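PDB 5MDN: DNA polymerase, which probably extends DNA strands by adding deoxyribonucleotides from their triphosphates, with release of diphosphate. Local coordinates for residues R164-V172 and Y332-L341; V191-F201 and G214-F222. All coordinates share one frame; numbering follows the deposited sequence.

Contact 1. Residues R164-V172 and Y332-L341; sequences RVLAFDIEV and YVLDDVRSTL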
loop_
_atom_site.group_PDB
_atom_site.type_symbol
_atom_site.label_atom_id
_atom_site.label_comp_id
_atom_site.label_asym_id
_atom_site.label_seq_id
_atom_site.Cartn_x
_atom_site.Cartn_y
_atom_site.Cartn_z
ATOM N N ARG A 164 -14.274 13.545 11.921
ATOM C CA ARG A 164 -14.247 12.803 13.174
ATOM C C ARG A 164 -13.520 11.485 12.926
ATOM O O ARG A 164 -14.034 10.605 12.226
ATOM C CB ARG A 164 -15.662 12.577 13.700
ATOM C CG ARG A 164 -16.373 13.858 14.118
ATOM C CD ARG A 164 -17.607 13.562 14.958
ATOM N NE ARG A 164 -18.715 13.035 14.164
ATOM C CZ ARG A 164 -19.544 13.784 13.442
ATOM N NH1 ARG A 164 -19.398 15.102 13.408
ATOM N NH2 ARG A 164 -20.521 13.215 12.751
ATOM N N VAL A 165 -12.326 11.352 13.499
ATOM C CA VAL A 165 -11.462 10.199 13.285
ATOM C C VAL A 165 -11.495 9.322 14.527
ATOM O O VAL A 165 -11.460 9.824 15.658
ATOM C CB VAL A 165 -10.023 10.640 12.955
ATOM C CG1 VAL A 165 -9.160 9.443 12.604
ATOM C CG2 VAL A 165 -10.026 11.655 11.820
ATOM N N LEU A 166 -11.565 8.010 14.314
ATOM C CA LEU A 166 -11.571 7.031 15.393
ATOM C C LEU A 166 -10.498 5.987 15.119
ATOM O O LEU A 166 -10.553 5.290 14.100
ATOM C CB LEU A 166 -12.941 6.360 15.521
ATOM C CG LEU A 166 -13.032 5.264 16.585
ATOM C CD1 LEU A 166 -13.425 5.853 17.928
ATOM C CD2 LEU A 166 -13.994 4.165 16.164
ATOM N N ALA A 167 -9.529 5.887 16.023
ATOM C CA ALA A 167 -8.554 4.807 16.017
ATOM C C ALA A 167 -9.019 3.702 16.956
ATOM O O ALA A 167 -9.622 3.964 18.000
ATOM C CB ALA A 167 -7.173 5.313 16.435
ATOM N N PHE A 168 -8.735 2.458 16.579
ATOM C CA PHE A 168 -9.116 1.330 17.415
ATOM C C PHE A 168 -8.079 0.224 17.293
ATOM O O PHE A 168 -7.468 0.032 16.236
ATOM C CB PHE A 168 -10.515 0.809 17.052
ATOM C CG PHE A 168 -10.534 -0.148 15.892
ATOM C CD1 PHE A 168 -10.408 0.308 14.591
ATOM C CD2 PHE A 168 -10.698 -1.507 16.107
ATOM C CE1 PHE A 168 -10.434 -0.577 13.524
ATOM C CE2 PHE A 168 -10.725 -2.396 15.045
ATOM C CZ PHE A 168 -10.593 -1.930 13.754
ATOM N N ASP A 169 -7.884 -0.492 18.397
ATOM C CA ASP A 169 -6.964 -1.616 18.470
ATOM C C ASP A 169 -7.621 -2.719 19.286
ATOM O O ASP A 169 -8.425 -2.447 20.182
ATOM C CB ASP A 169 -5.625 -1.200 19.098
ATOM C CG ASP A 169 -4.548 -2.248 18.922
ATOM O OD1 ASP A 169 -4.091 -2.451 17.777
ATOM O OD2 ASP A 169 -4.157 -2.869 19.931
ATOM N N ILE A 170 -7.276 -3.969 18.974
ATOM C CA ILE A 170 -7.809 -5.117 19.694
ATOM C C ILE A 170 -6.671 -6.047 20.088
ATOM O O ILE A 170 -5.585 -6.029 19.504
ATOM C CB ILE A 170 -8.860 -5.901 18.873
ATOM C CG1 ILE A 170 -8.177 -6.767 17.814
ATOM C CG2 ILE A 170 -9.860 -4.957 18.222
ATOM C CD1 ILE A 170 -9.124 -7.692 17.084
ATOM N N GLU A 171 -6.937 -6.863 21.107
ATOM C CA GLU A 171 -6.088 -7.995 21.445
ATOM C C GLU A 171 -6.962 -9.202 21.753
ATOM O O GLU A 171 -7.976 -9.085 22.447
ATOM C CB GLU A 171 -5.170 -7.682 22.633
ATOM C CG GLU A 171 -4.060 -6.687 22.313
ATOM C CD GLU A 171 -3.137 -7.156 21.198
ATOM O OE1 GLU A 171 -3.016 -8.381 20.985
ATOM O OE2 GLU A 171 -2.533 -6.291 20.526
ATOM N N VAL A 172 -6.564 -10.356 21.228
ATOM C CA VAL A 172 -7.366 -11.573 21.256
ATOM C C VAL A 172 -6.607 -12.621 22.057
ATOM O O VAL A 172 -5.386 -12.742 21.919
ATOM C CB VAL A 172 -7.681 -12.068 19.830
ATOM C CG1 VAL A 172 -8.310 -13.443 19.866
ATOM C CG2 VAL A 172 -8.585 -11.078 19.110
ATOM N N TYR A 332 -0.114 -1.583 27.169
ATOM C CA TYR A 332 0.305 -2.059 25.855
ATOM C C TYR A 332 -0.761 -1.748 24.810
ATOM O O TYR A 332 -0.452 -1.282 23.707
ATOM C CB TYR A 332 0.593 -3.560 25.915
ATOM C CG TYR A 332 0.897 -4.204 24.577
ATOM C CD1 TYR A 332 2.142 -4.054 23.976
ATOM C CD2 TYR A 332 -0.058 -4.972 23.922
ATOM C CE1 TYR A 332 2.421 -4.644 22.755
ATOM C CE2 TYR A 332 0.212 -5.564 22.705
ATOM C CZ TYR A 332 1.454 -5.398 22.125
ATOM O OH TYR A 332 1.730 -5.984 20.912
ATOM N N VAL A 333 -2.026 -2.013 25.143
ATOM C CA VAL A 333 -3.120 -1.730 24.220
ATOM C C VAL A 333 -3.278 -0.225 24.016
ATOM O O VAL A 333 -3.541 0.235 22.898
ATOM C CB VAL A 333 -4.415 -2.388 24.730
ATOM C CG1 VAL A 333 -5.617 -1.857 23.990
ATOM C CG2 VAL A 333 -4.329 -3.897 24.596
ATOM N N LEU A 334 -3.112 0.568 25.083
ATOM C CA LEU A 334 -3.223 2.019 24.939
ATOM C C LEU A 334 -2.088 2.586 24.097
ATOM O O LEU A 334 -2.309 3.480 23.273
ATOM C CB LEU A 334 -3.251 2.709 26.305
ATOM C CG LEU A 334 -4.573 2.858 27.065
ATOM C CD1 LEU A 334 -5.645 3.457 26.162
ATOM C CD2 LEU A 334 -5.044 1.553 27.668
ATOM N N ASP A 335 -0.866 2.085 24.289
ATOM C CA ASP A 335 0.246 2.541 23.462
ATOM C C ASP A 335 0.054 2.152 22.002
ATOM O O ASP A 335 0.538 2.851 21.106
ATOM C CB ASP A 335 1.564 1.987 24.001
ATOM C CG ASP A 335 2.000 2.669 25.284
ATOM O OD1 ASP A 335 1.565 3.816 25.524
ATOM O OD2 ASP A 335 2.778 2.064 26.053
ATOM N N ASP A 336 -0.639 1.042 21.743
ATOM C CA ASP A 336 -0.989 0.687 20.370
ATOM C C ASP A 336 -1.920 1.726 19.754
ATOM O O ASP A 336 -1.629 2.291 18.694
ATOM C CB ASP A 336 -1.631 -0.701 20.333
ATOM C CG ASP A 336 -0.610 -1.822 20.370
ATOM O OD1 ASP A 336 0.559 -1.575 20.011
ATOM O OD2 ASP A 336 -0.977 -2.953 20.748
ATOM N N VAL A 337 -3.056 1.986 20.409
ATOM C CA VAL A 337 -4.059 2.879 19.831
ATOM C C VAL A 337 -3.564 4.322 19.807
ATOM O O VAL A 337 -3.914 5.088 18.900
ATOM C CB VAL A 337 -5.398 2.741 20.581
ATOM C CG1 VAL A 337 -5.313 3.331 21.986
ATOM C CG2 VAL A 337 -6.525 3.388 19.789
ATOM N N ARG A 338 -2.744 4.723 20.784
ATOM C CA ARG A 338 -2.167 6.064 20.746
ATOM C C ARG A 338 -1.187 6.207 19.588
ATOM O O ARG A 338 -1.123 7.263 18.948
ATOM C CB ARG A 338 -1.490 6.393 22.076
ATOM C CG ARG A 338 -2.458 6.880 23.145
ATOM C CD ARG A 338 -2.005 6.498 24.546
ATOM N NE ARG A 338 -2.459 7.464 25.545
ATOM C CZ ARG A 338 -2.502 7.225 26.851
ATOM N NH1 ARG A 338 -2.123 6.045 27.324
ATOM N NH2 ARG A 338 -2.928 8.164 27.686
ATOM N N SER A 339 -0.408 5.158 19.310
ATOM C CA SER A 339 0.455 5.171 18.133
ATOM C C SER A 339 -0.366 5.159 16.847
ATOM O O SER A 339 -0.011 5.832 15.871
ATOM C CB SER A 339 1.412 3.982 18.173
ATOM O OG SER A 339 2.309 4.086 19.263
ATOM N N THR A 340 -1.457 4.388 16.824
ATOM C CA THR A 340 -2.285 4.297 15.624
ATOM C C THR A 340 -2.863 5.656 15.251
ATOM O O THR A 340 -2.795 6.076 14.090
ATOM C CB THR A 340 -3.401 3.274 15.833
ATOM O OG1 THR A 340 -2.831 1.981 16.073
ATOM C CG2 THR A 340 -4.299 3.206 14.605
ATOM N N LEU A 341 -3.439 6.363 16.226
ATOM C CA LEU A 341 -3.932 7.709 15.953
ATOM C C LEU A 341 -2.787 8.676 15.685
ATOM O O LEU A 341 -2.950 9.633 14.919
ATOM C CB LEU A 341 -4.792 8.204 17.118
ATOM C CG LEU A 341 -5.555 9.505 16.860
ATOM C CD1 LEU A 341 -6.472 9.350 15.657
ATOM C CD2 LEU A 341 -6.348 9.928 18.087
#
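The carbonyl oxygen of Asp336 accepts two hydrogen bonds from Thr340, one from OG1 at 2.9 Å and one from the backbone N. The OG1 donor stands above the carbonyl plane. This bond ties down the hydroxyl of Thr340, while CG2 of the same residue rests on Ala167 CB, 4.0 Å away. Ala167 is also in contact with Leu341, CB to CB at 3.8 Å. Val337 lays CG2 over the backbone of Ala167, 3.6 Å from its O. At small Ala167 the helix lies close to the strand. The segment axes approach to 7.4 Å and run roughly antiparallel, well off exact alignment.

Farther along the strand the contact turns acidic. Asp169 has CG anti to its own N (chi1 -168°), and its OD2 comes 3.3 Å from Asp336 OD2. The two carboxylate planes are 61° apart. This is no hydrogen bond. A magnesium ion lies about 3 Å from the side chain of Asp169, and Arg308 makes a salt bridge to Asp336 OD1. Glu171 bends at chi2 (-59°), bringing OE2 to the edge of the Tyr332 ring, 3.6 Å from CE2. Its CG packs on Val333 CG2. Asp169 and Glu171 on the strand, with Tyr332 and Asp336 one helical turn apart, match the first and third exonuclease motifs of the DEDDy 3'-5' exonuclease site of family B polymerases.

Contact 2. Residues V191-F201 and G214-F222; sequences VKTSDGREEVF and GFVDFVKEF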
loop_
_atom_site.group_PDB
_atom_site.type_symbol
_atom_site.label_atom_id
_atom_site.label_comp_id
_atom_site.label_asym_id
_atom_site.label_seq_id
_atom_site.Cartn_x
_atom_site.Cartn_y
_atom_site.Cartn_z
ATOM N N VAL A 191 -10.224 2.334 22.019
ATOM C CA VAL A 191 -10.577 3.313 21.000
ATOM C C VAL A 191 -9.999 4.660 21.407
ATOM O O VAL A 191 -9.938 4.989 22.598
ATOM C CB VAL A 191 -12.105 3.414 20.792
ATOM C CG1 VAL A 191 -12.673 2.085 20.314
ATOM C CG2 VAL A 191 -12.800 3.855 22.076
ATOM N N LYS A 192 -9.548 5.429 20.418
ATOM C CA LYS A 192 -9.081 6.789 20.634
ATOM C C LYS A 192 -9.614 7.658 19.505
ATOM O O LYS A 192 -9.744 7.204 18.366
ATOM C CB LYS A 192 -7.548 6.861 20.704
ATOM C CG LYS A 192 -7.009 8.203 21.179
ATOM C CD LYS A 192 -5.502 8.166 21.382
ATOM C CE LYS A 192 -4.940 9.564 21.598
ATOM N NZ LYS A 192 -5.326 10.131 22.918
ATOM N N THR A 193 -9.916 8.912 19.830
ATOM C CA THR A 193 -10.710 9.766 18.962
ATOM C C THR A 193 -10.005 11.098 18.751
ATOM O O THR A 193 -9.166 11.517 19.551
ATOM C CB THR A 193 -12.114 10.028 19.537
ATOM O OG1 THR A 193 -12.027 10.988 20.597
ATOM C CG2 THR A 193 -12.728 8.747 20.075
ATOM N N SER A 194 -10.362 11.758 17.649
ATOM C CA SER A 194 -9.788 13.065 17.355
ATOM C C SER A 194 -10.268 14.127 18.337
ATOM O O SER A 194 -9.579 15.133 18.540
ATOM C CB SER A 194 -10.125 13.473 15.921
ATOM O OG SER A 194 -11.515 13.361 15.673
ATOM N N ASP A 195 -11.450 13.939 18.931
ATOM C CA ASP A 195 -11.886 14.815 20.016
ATOM C C ASP A 195 -10.880 14.813 21.161
ATOM O O ASP A 195 -10.527 15.870 21.697
ATOM C CB ASP A 195 -13.267 14.390 20.516
ATOM C CG ASP A 195 -14.385 14.806 19.581
ATOM O OD1 ASP A 195 -14.108 15.547 18.613
ATOM O OD2 ASP A 195 -15.539 14.392 19.820
ATOM N N GLY A 196 -10.405 13.629 21.545
ATOM C CA GLY A 196 -9.532 13.502 22.694
ATOM C C GLY A 196 -9.957 12.393 23.633
ATOM O O GLY A 196 -9.348 12.198 24.691
ATOM N N ARG A 197 -11.007 11.662 23.265
ATOM C CA ARG A 197 -11.505 10.582 24.103
ATOM C C ARG A 197 -10.655 9.327 23.941
ATOM O O ARG A 197 -10.112 9.048 22.867
ATOM C CB ARG A 197 -12.958 10.244 23.759
ATOM C CG ARG A 197 -13.935 11.408 23.808
ATOM C CD ARG A 197 -15.338 10.906 23.493
ATOM N NE ARG A 197 -16.142 11.869 22.748
ATOM C CZ ARG A 197 -17.311 11.579 22.185
ATOM N NH1 ARG A 197 -17.811 10.354 22.283
ATOM N NH2 ARG A 197 -17.982 12.513 21.525
ATOM N N GLU A 198 -10.548 8.567 25.031
ATOM C CA GLU A 198 -10.023 7.211 24.993
ATOM C C GLU A 198 -10.840 6.333 25.926
ATOM O O GLU A 198 -11.224 6.767 27.014
ATOM C CB GLU A 198 -8.551 7.144 25.427
ATOM C CG GLU A 198 -7.616 8.149 24.781
ATOM C CD GLU A 198 -6.175 7.938 25.211
ATOM O OE1 GLU A 198 -5.879 6.862 25.772
ATOM O OE2 GLU A 198 -5.343 8.843 24.994
ATOM N N GLU A 199 -11.082 5.093 25.505
ATOM C CA GLU A 199 -11.752 4.104 26.338
ATOM C C GLU A 199 -11.269 2.717 25.947
ATOM O O GLU A 199 -10.903 2.469 24.795
ATOM C CB GLU A 199 -13.284 4.165 26.238
ATOM C CG GLU A 199 -13.924 5.301 27.023
ATOM C CD GLU A 199 -15.423 5.139 27.166
ATOM O OE1 GLU A 199 -15.964 4.123 26.680
ATOM O OE2 GLU A 199 -16.061 6.028 27.770
ATOM N N VAL A 200 -11.269 1.817 26.927
ATOM C CA VAL A 200 -10.879 0.425 26.736
ATOM C C VAL A 200 -11.999 -0.449 27.277
ATOM O O VAL A 200 -12.343 -0.361 28.462
ATOM C CB VAL A 200 -9.553 0.091 27.435
ATOM C CG1 VAL A 200 -9.056 -1.277 26.991
ATOM C CG2 VAL A 200 -8.517 1.161 27.145
ATOM N N PHE A 201 -12.564 -1.287 26.416
ATOM C CA PHE A 201 -13.585 -2.245 26.812
ATOM C C PHE A 201 -12.910 -3.589 27.050
ATOM O O PHE A 201 -12.376 -4.197 26.115
ATOM C CB PHE A 201 -14.671 -2.357 25.743
ATOM C CG PHE A 201 -15.220 -1.035 25.288
ATOM C CD1 PHE A 201 -16.098 -0.320 26.087
ATOM C CD2 PHE A 201 -14.865 -0.512 24.058
ATOM C CE1 PHE A 201 -16.607 0.897 25.665
ATOM C CE2 PHE A 201 -15.370 0.700 23.631
ATOM C CZ PHE A 201 -16.240 1.407 24.434
ATOM N N GLY A 214 -19.883 -2.651 23.567
ATOM C CA GLY A 214 -19.324 -1.340 23.858
ATOM C C GLY A 214 -18.686 -0.685 22.647
ATOM O O GLY A 214 -18.813 0.527 22.448
ATOM N N PHE A 215 -17.977 -1.470 21.831
ATOM C CA PHE A 215 -17.384 -0.934 20.609
ATOM C C PHE A 215 -18.457 -0.404 19.665
ATOM O O PHE A 215 -18.357 0.721 19.160
ATOM C CB PHE A 215 -16.537 -2.004 19.922
ATOM C CG PHE A 215 -15.886 -1.541 18.649
ATOM C CD1 PHE A 215 -15.171 -0.353 18.611
ATOM C CD2 PHE A 215 -15.980 -2.297 17.493
ATOM C CE1 PHE A 215 -14.569 0.073 17.438
ATOM C CE2 PHE A 215 -15.381 -1.876 16.319
ATOM C CZ PHE A 215 -14.675 -0.691 16.292
ATOM N N VAL A 216 -19.488 -1.212 19.403
ATOM C CA VAL A 216 -20.547 -0.809 18.480
ATOM C C VAL A 216 -21.246 0.449 18.985
ATOM O O VAL A 216 -21.492 1.392 18.225
ATOM C CB VAL A 216 -21.542 -1.964 18.266
ATOM C CG1 VAL A 216 -22.720 -1.496 17.436
ATOM C CG2 VAL A 216 -20.852 -3.139 17.593
ATOM N N ASP A 217 -21.578 0.480 20.279
ATOM C CA ASP A 217 -22.260 1.645 20.837
ATOM C C ASP A 217 -21.390 2.894 20.755
ATOM O O ASP A 217 -21.898 3.995 20.514
ATOM C CB ASP A 217 -22.676 1.372 22.282
ATOM C CG ASP A 217 -23.900 0.483 22.378
ATOM O OD1 ASP A 217 -24.784 0.602 21.502
ATOM O OD2 ASP A 217 -23.983 -0.326 23.327
ATOM N N PHE A 218 -20.077 2.747 20.955
ATOM C CA PHE A 218 -19.195 3.910 20.893
ATOM C C PHE A 218 -19.112 4.469 19.475
ATOM O O PHE A 218 -19.141 5.690 19.283
ATOM C CB PHE A 218 -17.802 3.553 21.411
ATOM C CG PHE A 218 -16.921 4.752 21.643
ATOM C CD1 PHE A 218 -16.920 5.399 22.868
ATOM C CD2 PHE A 218 -16.101 5.236 20.636
ATOM C CE1 PHE A 218 -16.117 6.502 23.087
ATOM C CE2 PHE A 218 -15.296 6.339 20.850
ATOM C CZ PHE A 218 -15.304 6.973 22.076
ATOM N N VAL A 219 -18.986 3.593 18.473
ATOM C CA VAL A 219 -18.933 4.051 17.087
ATOM C C VAL A 219 -20.215 4.789 16.722
ATOM O O VAL A 219 -20.179 5.851 16.088
ATOM C CB VAL A 219 -18.669 2.864 16.141
ATOM C CG1 VAL A 219 -18.789 3.301 14.686
ATOM C CG2 VAL A 219 -17.296 2.268 16.408
ATOM N N LYS A 220 -21.364 4.247 17.125
ATOM C CA LYS A 220 -22.630 4.927 16.874
ATOM C C LYS A 220 -22.733 6.216 17.682
ATOM O O LYS A 220 -23.327 7.197 17.216
ATOM C CB LYS A 220 -23.797 3.994 17.203
ATOM C CG LYS A 220 -23.862 2.740 16.344
ATOM C CD LYS A 220 -25.148 1.972 16.602
ATOM C CE LYS A 220 -25.226 1.496 18.042
ATOM N NZ LYS A 220 -26.409 0.622 18.274
ATOM N N GLU A 221 -22.160 6.228 18.884
ATOM C CA GLU A 221 -22.231 7.403 19.747
ATOM C C GLU A 221 -21.364 8.529 19.191
ATOM O O GLU A 221 -21.807 9.678 19.084
ATOM C CB GLU A 221 -21.779 7.019 21.162
ATOM C CG GLU A 221 -21.986 8.058 22.254
ATOM C CD GLU A 221 -23.460 8.320 22.502
ATOM O OE1 GLU A 221 -24.262 7.380 22.299
ATOM O OE2 GLU A 221 -23.818 9.449 22.901
ATOM N N PHE A 222 -20.120 8.206 18.824
ATOM C CA PHE A 222 -19.181 9.196 18.306
ATOM C C PHE A 222 -19.478 9.571 16.855
ATOM O O PHE A 222 -19.287 10.728 16.463
ATOM C CB PHE A 222 -17.753 8.666 18.444
ATOM C CG PHE A 222 -16.703 9.561 17.850
ATOM C CD1 PHE A 222 -16.604 10.889 18.230
ATOM C CD2 PHE A 222 -15.803 9.067 16.921
ATOM C CE1 PHE A 222 -15.634 11.710 17.686
ATOM C CE2 PHE A 222 -14.832 9.882 16.375
ATOM C CZ PHE A 222 -14.746 11.203 16.758
#
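Phe218 reaches from the helix to the two-stranded hairpin and fills the tight part of the contact. Val191 CG2 sits over one face of its ring, 3.9 Å from the centroid, in a CH-pi contact. Thr193 CG2 meets the edge of the same ring in its plane, 3.6 Å from CE2. CG of Phe218 lies anti to N (chi1 -168°), which sends the ring out toward the strands. Val191 CG1 meets the edge of the Phe215 ring. Thr193 CB lies over one face of the Phe222 ring in a second CH-pi contact. At the start of the helix segment the ring of Phe201 lies over Gly214, whose CA is 4.0 Å from the ring centroid. With no side chain at Gly214, the ring can lie on the backbone.

The hairpin turn is looser and faces solvent. Here exposed Ser194, Asp195 and Arg197 meet the rim of the Phe222 ring. Asp195 OD2 comes 3.4 Å from CE1. The Arg197 guanidinium places one face over CD1, with the planes 75° apart. Thr193 OG1 accepts from the N atoms of Gly196 and Arg197, an ST motif that braces the turn. No hydrogen bond links hairpin and helix; apolar and CH-pi contacts hold the core, and charged side chains from the turn border the Phe222 ring.

In the fold
Both contacts belong to the exonuclease domain's five-stranded mixed sheet, and their centres lie 11 Å apart. Along the chain, contact 2 is nested inside the loop closed by contact 1. Strands 165-172 and 186-193 are antiparallel neighbours, joined by backbone bonds such as Ala167 N to Lys192 O at 2.7 Å. Helix 326-356 packs on one face of the sheet and helix 209-222 on the other. Strand 165-172 serves both: Ala167 and Asp169 face the first helix, while Leu166 and Phe168 touch Phe218 and Phe215 of the second. This is an RNase H-like layered fold. Contact 1 holds Asp169 of the metal site, while contact 2 packs aromatic rings on the other face of the sheet.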